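Local structure of putative signal recognition particle protein (5CK4) at residues T225-A229 with S230-S234. The protein is the beta subunit of the signal recognition particle receptor, an Arf-like GTPase associated with secretory membranes that probably cycles between GTP- and GDP-bound states. Residues are numbered along the deposited sequence; the frame is centred on the assembly and turned at random. Where two conformers were deposited one is given.
Sequences TAVPA and SLVKS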
loop_
_atom_site.group_PDB
_atom_site.type_symbol
_atom_site.label_atom_id
_atom_site.label_comp_id
_atom_site.label_asym_id
_atom_site.label_seq_id
_atom_site.Cartn_x
_atom_site.Cartn_y
_atom_site.Cartn_z
ATOM N N THR A 225 4.791 15.588 -15.822
ATOM C CA THR A 225 3.861 14.620 -16.398
ATOM C C THR A 225 3.170 13.755 -15.347
ATOM O O THR A 225 2.429 12.839 -15.688
ATOM C CB THR A 225 4.583 13.670 -17.371
ATOM O OG1 THR A 225 5.623 12.976 -16.669
ATOM C CG2 THR A 225 5.188 14.442 -18.526
ATOM N N ALA A 226 3.411 14.033 -14.073
ATOM C CA ALA A 226 2.771 13.264 -13.011
ATOM C C ALA A 226 1.251 13.462 -13.009
ATOM O O ALA A 226 0.757 14.577 -13.134
ATOM C CB ALA A 226 3.353 13.634 -11.653
ATOM N N VAL A 227 0.516 12.370 -12.879
ATOM C CA VAL A 227 -0.931 12.430 -12.712
ATOM C C VAL A 227 -1.242 12.895 -11.280
ATOM O O VAL A 227 -0.743 12.315 -10.327
ATOM C CB VAL A 227 -1.552 11.035 -12.977
ATOM C CG1 VAL A 227 -3.051 11.025 -12.690
ATOM C CG2 VAL A 227 -1.270 10.596 -14.423
ATOM N N PRO A 228 -2.059 13.953 -11.128
ATOM C CA PRO A 228 -2.388 14.432 -9.775
ATOM C C PRO A 228 -3.175 13.383 -8.981
ATOM O O PRO A 228 -3.883 12.560 -9.580
ATOM C CB PRO A 228 -3.238 15.687 -10.031
ATOM C CG PRO A 228 -3.703 15.571 -11.445
ATOM C CD PRO A 228 -2.657 14.790 -12.186
ATOM N N ALA A 229 -3.046 13.415 -7.657
ATOM C CA ALA A 229 -3.641 12.394 -6.784
ATOM C C ALA A 229 -5.133 12.127 -6.993
ATOM O O ALA A 229 -5.574 10.989 -6.869
ATOM C CB ALA A 229 -3.376 12.734 -5.321
ATOM N N SER A 230 -5.919 13.169 -7.285
ATOM C CA SER A 230 -7.360 12.970 -7.465
ATOM C C SER A 230 -7.645 12.170 -8.745
ATOM O O SER A 230 -8.584 11.373 -8.800
ATOM C CB SER A 230 -8.101 14.314 -7.494
ATOM O OG SER A 230 -7.707 15.072 -8.621
ATOM N N LEU A 231 -6.825 12.385 -9.770
ATOM C CA LEU A 231 -6.934 11.606 -11.002
ATOM C C LEU A 231 -6.358 10.190 -10.842
ATOM O O LEU A 231 -6.873 9.236 -11.430
ATOM C CB LEU A 231 -6.254 12.340 -12.164
ATOM C CG LEU A 231 -7.205 13.098 -13.084
ATOM C CD1 LEU A 231 -6.426 13.916 -14.106
ATOM C CD2 LEU A 231 -8.140 12.112 -13.769
ATOM N N VAL A 232 -5.291 10.057 -10.057
ATOM C CA VAL A 232 -4.753 8.731 -9.729
ATOM C C VAL A 232 -5.862 7.912 -9.058
ATOM O O VAL A 232 -6.104 6.739 -9.395
ATOM C CB VAL A 232 -3.535 8.822 -8.766
ATOM C CG1 VAL A 232 -3.165 7.449 -8.237
ATOM C CG2 VAL A 232 -2.325 9.459 -9.451
ATOM N N LYS A 233 -6.559 8.554 -8.126
ATOM C CA LYS A 233 -7.668 7.910 -7.416
ATOM C C LYS A 233 -8.762 7.398 -8.364
ATOM O O LYS A 233 -9.134 6.235 -8.290
ATOM C CB LYS A 233 -8.277 8.860 -6.375
ATOM C CG LYS A 233 -9.431 8.249 -5.552
ATOM C CD LYS A 233 -9.942 9.246 -4.516
ATOM C CE LYS A 233 -10.792 8.566 -3.444
ATOM N NZ LYS A 233 -12.205 8.357 -3.873
ATOM N N SER A 234 -9.271 8.260 -9.246
ATOM C CA SER A 234 -10.352 7.854 -10.142
ATOM C C SER A 234 -9.898 6.825 -11.190
ATOM O O SER A 234 -10.639 5.898 -11.514
ATOM C CB SER A 234 -11.010 9.069 -10.813
ATOM O OG SER A 234 -10.108 9.732 -11.675
#
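The carbonyl oxygen of Pro228 is gripped by two backbone amides from the first turn of helix 229-249. Val232 N reaches Pro228 O at 2.9 Å in a nearly straight bond (161° at the hydrogen). Leu231 N approaches the same oxygen at 3.0 Å, but its N-H is so poorly aimed (121°) that the bond is weak. The next regular helical bond follows at once, from Lys233 N to Ala229 O, again 2.9 Å long. Pro228 thus occupies the N-cap position of the helix, which in this P-loop GTPase domain follows the loop after strand 214-219; that strand and the start of the loop bring Asn219 and Lys220 to the bound GDP, whereas the turn itself lies farther off, the side chain of Val232 being about 13 Å from the nucleotide. Just before the cap, Val227 folds its side chain back onto the helix. With CG1 anti to the backbone N (chi1 175°), this methyl reaches Leu231 CB at 3.5 Å and Val232 CG2 at 3.7 Å, and the Val227 side chain crosses that of Leu231 at about a right angle. Val232 CG2 also sits against the carbonyl oxygen of Val227, 3.4 Å from it, an oxygen that accepts a hydrogen bond from Gln221 NE2. Both valines are buried: Val227 touches Ala175, and Val232 packs on Leu174 and on Val293 of strand 291-295. At the exposed side, the Pro228 ring and the Leu231 side chain run side by side in the same direction, with Pro228 CG and Leu231 CD1 4.2 Å apart. Lys233 sends its ammonium group away from the cap to salt bridges with Glu237, one turn on, and Glu282.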